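Local coordinates for cytochrome C-type biogenesis protein ccmF (Thermus thermophilus, PDB 6ZMQ) that probably works as a membrane-embedded heme lyase of cytochrome c maturation, binding heme and helping to deliver it to apocytochrome c, at residues P20-G24 with A74-A78; L54-R58 with A138-L142; L103-W107 with A187-V191; M211-Y216 with L343-V347; R546-V552 with E564-D570. One frame throughout, in Å; residues are numbered along the deposited sequence.

Contact 1 (P20-G24 with A74-A78)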
# COMPACT_ATOMS: atom_id res chain seq x y z
N PRO A 20 2.82 10.25 31.96
CA PRO A 20 2.66 9.45 30.73
C PRO A 20 3.86 8.54 30.46
O PRO A 20 3.71 7.50 29.80
CB PRO A 20 2.51 10.52 29.66
CG PRO A 20 1.84 11.63 30.37
CD PRO A 20 2.51 11.67 31.71
N ALA A 21 5.05 8.94 30.93
CA ALA A 21 6.29 8.19 30.73
C ALA A 21 6.25 6.83 31.40
O ALA A 21 6.54 5.81 30.76
CB ALA A 21 7.46 9.01 31.26
N LEU A 22 5.89 6.76 32.68
CA LEU A 22 5.88 5.46 33.32
C LEU A 22 4.61 4.66 33.03
O LEU A 22 4.67 3.43 33.09
CB LEU A 22 6.10 5.58 34.83
CG LEU A 22 7.57 5.91 35.15
CD1 LEU A 22 7.84 7.41 35.18
CD2 LEU A 22 8.01 5.22 36.44
N LEU A 23 3.52 5.33 32.62
CA LEU A 23 2.40 4.61 32.03
C LEU A 23 2.79 3.93 30.73
O LEU A 23 2.45 2.76 30.53
CB LEU A 23 1.23 5.56 31.75
CG LEU A 23 0.01 5.01 30.99
CD1 LEU A 23 -0.66 3.77 31.60
CD2 LEU A 23 -0.99 6.12 30.76
N GLY A 24 3.57 4.59 29.89
CA GLY A 24 3.97 4.00 28.64
C GLY A 24 5.07 2.97 28.80
O GLY A 24 5.16 2.01 28.02
N ALA A 74 -0.80 6.50 26.33
CA ALA A 74 0.20 7.29 27.04
C ALA A 74 0.91 8.27 26.12
O ALA A 74 1.17 9.42 26.51
CB ALA A 74 1.22 6.37 27.71
N LEU A 75 1.23 7.84 24.89
CA LEU A 75 1.85 8.76 23.94
C LEU A 75 0.88 9.86 23.49
O LEU A 75 1.28 11.02 23.34
CB LEU A 75 2.40 8.00 22.74
CG LEU A 75 3.56 8.64 21.97
CD1 LEU A 75 4.59 9.29 22.92
CD2 LEU A 75 4.23 7.60 21.09
N GLU A 76 -0.40 9.51 23.29
CA GLU A 76 -1.41 10.51 22.94
C GLU A 76 -1.69 11.47 24.09
O GLU A 76 -1.93 12.66 23.88
CB GLU A 76 -2.72 9.84 22.51
CG GLU A 76 -2.66 9.11 21.19
CD GLU A 76 -3.65 9.67 20.17
OE1 GLU A 76 -3.27 9.80 18.99
OE2 GLU A 76 -4.79 9.99 20.56
N TRP A 77 -1.77 10.92 25.31
CA TRP A 77 -1.81 11.67 26.57
C TRP A 77 -0.69 12.70 26.65
O TRP A 77 -0.95 13.88 26.92
CB TRP A 77 -1.74 10.65 27.71
CG TRP A 77 -1.94 11.08 29.16
CD1 TRP A 77 -1.57 12.26 29.76
CD2 TRP A 77 -2.55 10.29 30.19
NE1 TRP A 77 -1.91 12.24 31.09
CE2 TRP A 77 -2.51 11.05 31.38
CE3 TRP A 77 -3.12 9.02 30.22
CZ2 TRP A 77 -3.03 10.57 32.58
CZ3 TRP A 77 -3.64 8.54 31.41
CH2 TRP A 77 -3.59 9.32 32.58
N ALA A 78 0.55 12.27 26.41
CA ALA A 78 1.71 13.16 26.50
C ALA A 78 1.69 14.21 25.40
O ALA A 78 2.07 15.37 25.61
CB ALA A 78 3.00 12.35 26.43
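Pro-20 opens helix 20-47 and makes the broadest contact of its segment. Its CG lies over one face of the Trp-77 indole, 3.9 Å from the centroid of the five-membered ring, a CH-pi contact in which Pro-20 CG comes within 3.5 Å of Trp-77 CD1. Pro-20 CB rests 3.7 Å from Ala-78 CB, while Pro-20 O sits 3.4 Å from Ala-74 CB. Pro-20 O also accepts the helical hydrogen bond from Gly-24 N (2.9 Å). This is an antiparallel pair of membrane helices, packed closely at Gly-24 and Ala-74: the axes of the two short segments run at 169° and approach to 8.8 Å, and the Pro-20 and Ala-74 CA atoms are only 4.9 Å apart. One turn further, Leu-23, with chi1 in t, places CG 3.8 Å from Ala-74 CB and CD2 3.6 Å from Trp-77 CE3. Gly-24 completes the pocket around the Ala-74 methyl, with its N 3.7 Å from Ala-74 CB; a beta carbon at Gly-24 would lie tight against that methyl.

Contact 2 (L54-R58 with A138-L142)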
# COMPACT_ATOMS: atom_id res chain seq x y z
N LEU A 54 -2.77 -23.87 25.69
CA LEU A 54 -3.57 -23.21 24.66
C LEU A 54 -4.70 -22.40 25.28
O LEU A 54 -5.18 -21.45 24.65
CB LEU A 54 -4.11 -24.25 23.66
CG LEU A 54 -4.84 -23.91 22.34
CD1 LEU A 54 -6.37 -23.82 22.49
CD2 LEU A 54 -4.29 -22.65 21.66
N ARG A 55 -5.14 -22.73 26.50
CA ARG A 55 -5.97 -21.77 27.23
C ARG A 55 -5.16 -20.56 27.68
O ARG A 55 -5.68 -19.45 27.66
CB ARG A 55 -6.66 -22.39 28.46
CG ARG A 55 -7.57 -23.57 28.20
CD ARG A 55 -7.89 -24.35 29.48
NE ARG A 55 -8.24 -23.49 30.61
CZ ARG A 55 -7.66 -23.57 31.81
NH1 ARG A 55 -6.72 -24.47 32.03
NH2 ARG A 55 -8.03 -22.76 32.79
N GLY A 56 -3.89 -20.75 28.07
CA GLY A 56 -3.12 -19.63 28.60
C GLY A 56 -2.71 -18.61 27.56
O GLY A 56 -2.79 -17.39 27.79
N ALA A 57 -2.26 -19.08 26.39
CA ALA A 57 -1.90 -18.17 25.30
C ALA A 57 -3.13 -17.44 24.75
O ALA A 57 -3.04 -16.26 24.39
CB ALA A 57 -1.18 -18.93 24.19
N ARG A 58 -4.27 -18.13 24.68
CA ARG A 58 -5.56 -17.48 24.40
C ARG A 58 -6.05 -16.63 25.56
O ARG A 58 -7.03 -15.89 25.41
CB ARG A 58 -6.64 -18.51 24.08
CG ARG A 58 -6.58 -19.18 22.72
CD ARG A 58 -7.89 -19.90 22.48
NE ARG A 58 -7.93 -20.65 21.23
CZ ARG A 58 -8.92 -21.46 20.89
NH1 ARG A 58 -8.96 -21.98 19.68
NH2 ARG A 58 -9.92 -21.69 21.73
N ALA A 138 -3.91 -23.90 16.32
CA ALA A 138 -4.28 -22.74 17.13
C ALA A 138 -3.12 -22.32 18.03
O ALA A 138 -2.78 -21.13 18.11
CB ALA A 138 -5.53 -23.06 17.96
N SER A 139 -2.46 -23.30 18.66
CA SER A 139 -1.25 -23.05 19.43
C SER A 139 -0.13 -22.51 18.55
O SER A 139 0.61 -21.61 18.96
CB SER A 139 -0.80 -24.33 20.13
OG SER A 139 -0.04 -25.14 19.25
N LEU A 140 -0.02 -23.02 17.32
CA LEU A 140 1.07 -22.50 16.50
C LEU A 140 0.81 -21.13 15.87
O LEU A 140 1.77 -20.36 15.71
CB LEU A 140 1.47 -23.51 15.43
CG LEU A 140 2.77 -24.26 15.79
CD1 LEU A 140 3.37 -24.90 14.59
CD2 LEU A 140 3.84 -23.37 16.46
N VAL A 141 -0.45 -20.78 15.53
CA VAL A 141 -0.72 -19.41 15.06
C VAL A 141 -0.49 -18.42 16.19
O VAL A 141 0.07 -17.33 15.96
CB VAL A 141 -2.12 -19.22 14.43
CG1 VAL A 141 -2.27 -19.95 13.13
CG2 VAL A 141 -3.31 -19.48 15.37
N LEU A 142 -0.81 -18.81 17.44
CA LEU A 142 -0.51 -17.93 18.57
C LEU A 142 0.98 -17.81 18.80
O LEU A 142 1.45 -16.71 19.11
CB LEU A 142 -1.25 -18.40 19.83
CG LEU A 142 -2.78 -18.29 19.81
CD1 LEU A 142 -3.34 -18.34 21.20
CD2 LEU A 142 -3.22 -16.99 19.14
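Two leucines and an arginine show how side-chain conformation can bridge two helices that approach to 5.7 Å between the CA atoms of Leu-54 and Ser-139. The CA-to-CB bond of Leu-54 points sideways, yet its t chi1, with chi2 near -91°, brings Leu-54 CD2 to 3.6 Å from Ser-139 N and 3.9 Å from Ala-138 CB. Leu-142 answers from the other helix. With chi1 in m and chi2 in t, Leu-142 CD1 is directed to 3.7 Å from Ala-57 CB and 3.6 Å from Arg-58 N. Arg-58 starts in m and is then extended through chi2 and chi3, so its aliphatic CG meets Leu-142 CD1 at 3.7 Å and its NH1 reaches 4.0 Å from Ala-138 CB. Ser-139, in p, turns its OG back to a hydrogen bond with Trp-136 O in its own helix. Helix 20-47 packs against both partners, through Ala-42 on Ala-57 and Ala-45 on Ser-139. The arrangement is apolar packing of a multi-helix membrane bundle, joining the short helix 51-57 to one end of helix 135-157.

Contact 3 (L103-W107 with A187-V191)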
# COMPACT_ATOMS: atom_id res chain seq x y z
N LEU A 103 -2.92 14.33 17.07
CA LEU A 103 -3.38 12.95 17.16
C LEU A 103 -2.71 12.04 16.13
O LEU A 103 -2.81 10.81 16.26
CB LEU A 103 -4.91 12.85 17.01
CG LEU A 103 -5.78 13.62 18.03
CD1 LEU A 103 -6.96 14.32 17.35
CD2 LEU A 103 -6.23 12.74 19.19
N VAL A 104 -2.03 12.60 15.13
CA VAL A 104 -1.29 11.81 14.15
C VAL A 104 0.22 11.98 14.30
O VAL A 104 0.99 11.40 13.53
CB VAL A 104 -1.75 12.11 12.72
CG1 VAL A 104 -3.27 12.00 12.61
CG2 VAL A 104 -1.26 13.48 12.26
N THR A 105 0.66 12.76 15.29
CA THR A 105 2.02 12.70 15.82
C THR A 105 2.40 11.39 16.53
O THR A 105 3.56 10.99 16.40
CB THR A 105 2.25 13.92 16.74
OG1 THR A 105 1.89 15.10 16.02
CG2 THR A 105 3.72 14.11 17.08
N PRO A 106 1.52 10.64 17.23
CA PRO A 106 1.96 9.33 17.78
C PRO A 106 2.35 8.24 16.77
O PRO A 106 2.61 7.12 17.21
CB PRO A 106 0.74 8.86 18.60
CG PRO A 106 0.17 10.05 19.05
CD PRO A 106 0.22 10.97 17.89
N TRP A 107 2.39 8.51 15.46
CA TRP A 107 3.17 7.68 14.55
C TRP A 107 4.01 8.52 13.59
O TRP A 107 4.30 8.07 12.48
CB TRP A 107 2.26 6.68 13.80
CG TRP A 107 1.19 7.27 12.92
CD1 TRP A 107 1.31 7.63 11.61
CD2 TRP A 107 -0.17 7.53 13.29
NE1 TRP A 107 0.11 8.11 11.14
CE2 TRP A 107 -0.81 8.07 12.15
CE3 TRP A 107 -0.91 7.39 14.47
CZ2 TRP A 107 -2.15 8.44 12.17
CZ3 TRP A 107 -2.24 7.76 14.48
CH2 TRP A 107 -2.84 8.29 13.34
N ALA A 187 -0.33 11.53 7.42
CA ALA A 187 -0.96 10.77 8.48
C ALA A 187 -1.51 9.42 8.00
O ALA A 187 -1.25 8.40 8.64
CB ALA A 187 -2.11 11.58 9.07
N VAL A 188 -2.25 9.39 6.89
CA VAL A 188 -3.07 8.22 6.59
C VAL A 188 -2.43 7.23 5.60
O VAL A 188 -2.83 6.06 5.58
CB VAL A 188 -4.49 8.62 6.14
CG1 VAL A 188 -5.07 9.68 7.08
CG2 VAL A 188 -4.51 9.10 4.70
N HIS A 189 -1.46 7.67 4.80
CA HIS A 189 -0.65 6.71 4.04
C HIS A 189 0.22 5.78 4.90
O HIS A 189 0.45 4.64 4.45
CB HIS A 189 0.18 7.49 3.00
CG HIS A 189 1.04 6.65 2.12
ND1 HIS A 189 2.29 6.21 2.49
CD2 HIS A 189 0.84 6.20 0.86
CE1 HIS A 189 2.82 5.52 1.49
NE2 HIS A 189 1.96 5.51 0.49
N PRO A 190 0.79 6.17 6.07
CA PRO A 190 1.42 5.13 6.93
C PRO A 190 0.48 4.04 7.43
O PRO A 190 0.78 2.85 7.21
CB PRO A 190 1.98 5.96 8.09
CG PRO A 190 2.39 7.22 7.46
CD PRO A 190 1.32 7.51 6.45
N VAL A 191 -0.67 4.40 8.03
CA VAL A 191 -1.55 3.43 8.70
C VAL A 191 -2.17 2.45 7.71
O VAL A 191 -2.29 1.26 8.02
CB VAL A 191 -2.67 4.17 9.48
CG1 VAL A 191 -3.32 3.25 10.52
CG2 VAL A 191 -2.13 5.43 10.11
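At the apolar centre, Val-104 and Ala-187 bring their CB atoms to 3.7 Å, at the point where the two backbones come closest (5.8 Å between their CA atoms). Next to this pair lies the indole of Trp-107, held by chi1 in p and chi2 near 88°. Trp-107 CE2 touches Val-191 CG2 at 3.6 Å, and Trp-107 CD1 is 4.0 Å from Pro-190 CB. Pro-190 marks a kink in helix 185-213: a proline nitrogen carries no hydrogen to give to the preceding turn, the usual cause of such bends in transmembrane helices. Here the end of helix 99-104 and the turn after it pack beside the kink, while Leu-116 of helix 110-129 touches both Trp-107 and Val-191. Val-188, pointing away from the contact, touches a bound phosphatidylethanolamine. The polar edge is a single bond. Trp-107 NE1 donates to Ala-187 O across 2.9 Å, with an N-H...O angle of 147° and the acceptor near the ring plane; Val-191 N is about 4.1 Å from Ala-187 O.

Contact 4 (M211-Y216 with L343-V347)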
# COMPACT_ATOMS: atom_id res chain seq x y z
N MET A 211 1.82 -25.90 7.35
CA MET A 211 2.97 -26.71 6.97
C MET A 211 3.61 -27.43 8.15
O MET A 211 4.38 -28.37 7.93
CB MET A 211 4.04 -25.85 6.31
CG MET A 211 3.69 -25.38 4.91
SD MET A 211 4.65 -23.95 4.34
CE MET A 211 4.92 -22.99 5.85
N ALA A 212 3.33 -27.00 9.38
CA ALA A 212 3.76 -27.79 10.52
C ALA A 212 2.67 -28.71 11.04
O ALA A 212 2.98 -29.69 11.72
CB ALA A 212 4.27 -26.88 11.63
N THR A 213 1.40 -28.41 10.76
CA THR A 213 0.32 -29.24 11.28
C THR A 213 -0.12 -30.25 10.22
O THR A 213 -0.92 -31.15 10.50
CB THR A 213 -0.82 -28.31 11.75
OG1 THR A 213 -0.22 -27.30 12.57
CG2 THR A 213 -1.80 -29.00 12.68
N ARG A 214 0.46 -30.13 9.01
CA ARG A 214 0.33 -31.05 7.88
C ARG A 214 -1.10 -31.12 7.35
O ARG A 214 -1.50 -32.12 6.74
CB ARG A 214 0.88 -32.45 8.20
CG ARG A 214 2.36 -32.44 8.52
CD ARG A 214 2.67 -33.12 9.85
NE ARG A 214 4.01 -32.80 10.30
CZ ARG A 214 4.41 -32.86 11.57
NH1 ARG A 214 3.58 -33.28 12.51
NH2 ARG A 214 5.66 -32.54 11.89
N ARG A 215 -1.85 -30.04 7.55
CA ARG A 215 -3.17 -29.81 6.95
C ARG A 215 -3.01 -28.64 5.98
O ARG A 215 -3.09 -27.47 6.39
CB ARG A 215 -4.21 -29.54 8.04
CG ARG A 215 -4.43 -30.73 8.95
CD ARG A 215 -5.66 -30.58 9.85
NE ARG A 215 -5.37 -31.08 11.19
CZ ARG A 215 -5.15 -30.31 12.24
NH1 ARG A 215 -5.17 -28.99 12.11
NH2 ARG A 215 -4.90 -30.85 13.43
N TYR A 216 -2.84 -28.94 4.69
CA TYR A 216 -2.23 -28.02 3.73
C TYR A 216 -3.22 -27.25 2.87
O TYR A 216 -2.79 -26.35 2.14
CB TYR A 216 -1.30 -28.78 2.78
CG TYR A 216 -0.24 -29.60 3.45
CD1 TYR A 216 0.87 -29.00 4.03
CD2 TYR A 216 -0.33 -30.99 3.48
CE1 TYR A 216 1.85 -29.76 4.65
CE2 TYR A 216 0.64 -31.76 4.09
CZ TYR A 216 1.72 -31.14 4.67
OH TYR A 216 2.69 -31.90 5.27
N LEU A 343 9.77 -24.43 6.14
CA LEU A 343 8.69 -25.39 6.33
C LEU A 343 7.98 -25.75 5.02
O LEU A 343 7.37 -26.82 4.95
CB LEU A 343 7.67 -24.90 7.36
CG LEU A 343 8.12 -24.61 8.80
CD1 LEU A 343 6.90 -24.29 9.64
CD2 LEU A 343 8.88 -25.80 9.39
N LEU A 344 8.05 -24.90 3.99
CA LEU A 344 7.59 -25.35 2.67
C LEU A 344 8.61 -26.28 2.00
O LEU A 344 8.22 -27.19 1.26
CB LEU A 344 7.22 -24.15 1.78
CG LEU A 344 6.76 -24.37 0.34
CD1 LEU A 344 5.40 -23.78 0.08
CD2 LEU A 344 7.76 -23.73 -0.59
N SER A 345 9.90 -26.08 2.28
CA SER A 345 10.93 -26.98 1.77
C SER A 345 10.79 -28.38 2.35
O SER A 345 11.06 -29.37 1.67
CB SER A 345 12.31 -26.41 2.09
OG SER A 345 13.22 -27.46 2.33
N ARG A 346 10.35 -28.50 3.61
CA ARG A 346 10.11 -29.83 4.16
C ARG A 346 8.76 -30.42 3.73
O ARG A 346 8.43 -31.55 4.10
CB ARG A 346 10.29 -29.85 5.68
CG ARG A 346 9.30 -29.12 6.56
CD ARG A 346 9.45 -29.71 7.96
NE ARG A 346 8.52 -29.20 8.96
CZ ARG A 346 7.48 -29.88 9.46
NH1 ARG A 346 6.79 -29.38 10.47
NH2 ARG A 346 7.20 -31.09 9.01
N VAL A 347 7.94 -29.66 3.00
CA VAL A 347 6.82 -30.29 2.30
C VAL A 347 6.65 -29.79 0.86
O VAL A 347 6.52 -30.58 -0.08
CB VAL A 347 5.50 -30.10 3.05
CG1 VAL A 347 5.02 -28.66 2.93
CG2 VAL A 347 4.46 -31.05 2.50
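Two helices of the membrane bundle, 185-213 and 325-345, end side by side here, with Met-211 filling the gap between them. Their last turns and the residues just beyond them share the packing. The Met-211 side chain is the main bump: it extends into a hollow lined by Leu-343, Leu-344 and Val-347, with CE 3.7 Å from Leu-343 CB, SD 3.6 Å from Leu-344 CB, and CG 4.1 Å from Val-347 CG1. Phe-292 of helix 288-307 also touches Met-211, Tyr-216 and Leu-344. The small Ala-212 offers the reciprocal dip, over which Leu-343 CD1 lies 4.2 Å from Ala-212 CB. Arg-346 reaches back across the same surface, its NH1 3.4 Å from Ala-212 CA and the face of its guanidinium turned to Met-211 O, 3.6 Å from NH1. Beyond the helix end, Arg-214 adopts positive phi and the chain turns, carrying Tyr-216 round to Val-347. Two like charges meet at the outer margin, Arg-214 NH2 and Arg-346 NH2 being 3.6 Å apart. Tyr-216 OH lies 3.4 Å from Val-347 CG2.

Contact 5 (R546-V552 with E564-D570); sequences RMTFQGV and EALLKTD
A weak hydrogen bond runs from Gln-550 N to Leu-566 O (3.2 Å, N-H...O angle 125°), and a long salt bridge of charges alone joins Arg-546 NH2 (chi1 p) to Asp-570 OD2 (3.9 Å). Lys-568 NZ (chi1 t) lies 3.9 Å from Arg-546 NH1, a like-charge approach. In this beta domain the chain leading into strand 554-556 runs beside the end of strand 561-566 and its continuation, flanking that antiparallel hairpin, 153° end to end. Residues 546-552 are an irregular loop, extended up to Phe-549 and broken at Gln-550 (phi/psi -131/13°) and Gly-551 (122/-180°), where a CB would jam against Gln-550 O; 564-566 is strand, 567-570 loop. CA pairs are Met-547/Lys-568 (5.2 Å), Phe-549/Leu-567 (5.4 Å), Gln-550/Leu-566 (5.5 Å) and Val-552/Glu-564 (4.8 Å), a one-residue shift separating the first from the rest. CA-H...O contacts accompany the pairing: Met-547 CA to Lys-568 O, 3.2 Å; Leu-567 CA to Thr-548 O, 3.3 Å. Met-547 (p) places SD 3.8 Å from Leu-567 CD2.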
# COMPACT_ATOMS: atom_id res chain seq x y z
N ARG A 546 -3.17 29.85 -23.12
CA ARG A 546 -2.12 30.87 -22.96
C ARG A 546 -2.32 31.58 -21.63
O ARG A 546 -3.39 32.09 -21.41
CB ARG A 546 -2.08 31.83 -24.15
CG ARG A 546 -3.01 33.03 -24.04
CD ARG A 546 -2.52 34.32 -24.69
NE ARG A 546 -3.64 35.24 -24.79
CZ ARG A 546 -4.19 35.88 -23.77
NH1 ARG A 546 -3.71 35.73 -22.56
NH2 ARG A 546 -5.23 36.67 -23.97
N MET A 547 -1.32 31.49 -20.77
CA MET A 547 -1.26 32.13 -19.47
C MET A 547 -0.41 33.40 -19.56
O MET A 547 0.23 33.66 -20.58
CB MET A 547 -0.70 31.15 -18.45
CG MET A 547 0.56 30.51 -18.96
SD MET A 547 1.46 29.50 -17.79
CE MET A 547 1.84 28.15 -18.89
N THR A 548 -0.41 34.19 -18.49
CA THR A 548 0.47 35.36 -18.38
C THR A 548 0.68 35.69 -16.90
O THR A 548 -0.14 35.35 -16.05
CB THR A 548 -0.08 36.59 -19.12
OG1 THR A 548 0.80 37.71 -18.93
CG2 THR A 548 -1.47 36.96 -18.63
N PHE A 549 1.79 36.36 -16.61
CA PHE A 549 2.21 36.66 -15.25
C PHE A 549 1.54 37.93 -14.75
O PHE A 549 1.48 38.94 -15.47
CB PHE A 549 3.74 36.76 -15.19
CG PHE A 549 4.35 36.48 -13.83
CD1 PHE A 549 4.19 37.36 -12.77
CD2 PHE A 549 5.05 35.31 -13.60
CE1 PHE A 549 4.73 37.09 -11.54
CE2 PHE A 549 5.59 35.03 -12.36
CZ PHE A 549 5.42 35.93 -11.33
N GLN A 550 1.03 37.89 -13.51
CA GLN A 550 0.33 39.03 -12.91
C GLN A 550 0.80 39.39 -11.51
O GLN A 550 0.11 40.14 -10.82
CB GLN A 550 -1.18 38.78 -12.87
CG GLN A 550 -1.85 38.90 -14.21
CD GLN A 550 -3.28 38.46 -14.16
OE1 GLN A 550 -3.69 37.68 -13.30
NE2 GLN A 550 -4.08 39.01 -15.06
N GLY A 551 1.92 38.86 -11.05
CA GLY A 551 2.50 39.26 -9.79
C GLY A 551 2.67 38.08 -8.85
O GLY A 551 2.36 36.93 -9.17
N VAL A 552 3.19 38.40 -7.66
CA VAL A 552 3.25 37.47 -6.55
C VAL A 552 2.46 38.10 -5.40
O VAL A 552 2.41 39.33 -5.27
CB VAL A 552 4.71 37.14 -6.14
CG1 VAL A 552 5.49 36.55 -7.33
CG2 VAL A 552 5.47 38.33 -5.58
N GLU A 564 2.88 33.28 -4.15
CA GLU A 564 1.86 33.11 -5.18
C GLU A 564 2.43 33.39 -6.56
O GLU A 564 3.42 34.11 -6.69
CB GLU A 564 0.68 34.07 -4.90
CG GLU A 564 -0.23 33.65 -3.76
CD GLU A 564 -1.03 32.42 -4.07
OE1 GLU A 564 -1.23 32.11 -5.26
OE2 GLU A 564 -1.42 31.73 -3.11
N ALA A 565 1.85 32.76 -7.57
CA ALA A 565 1.90 33.23 -8.95
C ALA A 565 0.47 33.23 -9.48
O ALA A 565 -0.11 32.17 -9.72
CB ALA A 565 2.81 32.36 -9.82
N LEU A 566 -0.10 34.43 -9.67
CA LEU A 566 -1.46 34.58 -10.17
C LEU A 566 -1.40 34.70 -11.69
O LEU A 566 -0.72 35.58 -12.22
CB LEU A 566 -2.16 35.79 -9.56
CG LEU A 566 -1.99 36.01 -8.07
CD1 LEU A 566 -0.69 36.75 -7.86
CD2 LEU A 566 -3.15 36.78 -7.54
N LEU A 567 -2.09 33.81 -12.38
CA LEU A 567 -2.03 33.71 -13.83
C LEU A 567 -3.38 34.15 -14.41
O LEU A 567 -4.28 34.53 -13.66
CB LEU A 567 -1.66 32.28 -14.24
CG LEU A 567 -0.19 31.79 -14.26
CD1 LEU A 567 0.69 32.16 -13.05
CD2 LEU A 567 -0.20 30.28 -14.41
N LYS A 568 -3.48 34.19 -15.74
CA LYS A 568 -4.70 34.61 -16.42
C LYS A 568 -4.93 33.78 -17.68
O LYS A 568 -4.00 33.53 -18.44
CB LYS A 568 -4.63 36.13 -16.78
CG LYS A 568 -5.57 36.63 -17.90
CD LYS A 568 -5.89 38.13 -17.79
CE LYS A 568 -5.01 39.04 -18.64
NZ LYS A 568 -4.70 38.47 -19.98
N THR A 569 -6.18 33.38 -17.93
CA THR A 569 -6.54 32.72 -19.18
C THR A 569 -7.88 33.25 -19.69
O THR A 569 -8.75 33.61 -18.89
CB THR A 569 -6.60 31.19 -19.05
OG1 THR A 569 -5.41 30.71 -18.41
CG2 THR A 569 -6.72 30.54 -20.43
N ASP A 570 -8.03 33.29 -21.02
CA ASP A 570 -9.26 33.58 -21.79
C ASP A 570 -10.40 32.59 -21.49
O ASP A 570 -10.22 31.52 -20.85
CB ASP A 570 -9.03 33.91 -23.28
CG ASP A 570 -9.77 35.16 -23.78
OD1 ASP A 570 -11.02 35.15 -23.80
OD2 ASP A 570 -9.09 36.13 -24.14

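How the contacts relate
Four contacts tie together the helical membrane part, whereas contact 5 joins strands and loops of the beta domain, with its centre 66 Å from those of contacts 2 and 4. Contacts 1 and 3 are neighbours (centres 17 Å apart) and touch through Glu-76 and Leu-103; contacts 2 and 4 (19 Å between centres) touch through Leu-140 and Ala-212. Helix 185-213 connects the two groups, carrying contact 3 near its start and contact 4 at its end, centres 38 Å apart. Along the chain, contact 2 interleaves with contacts 1 and 3, so the contacts of the early helices interlock instead of following one another. Contact 4 then brings in helix 325-345, and contact 5 closes last, locally.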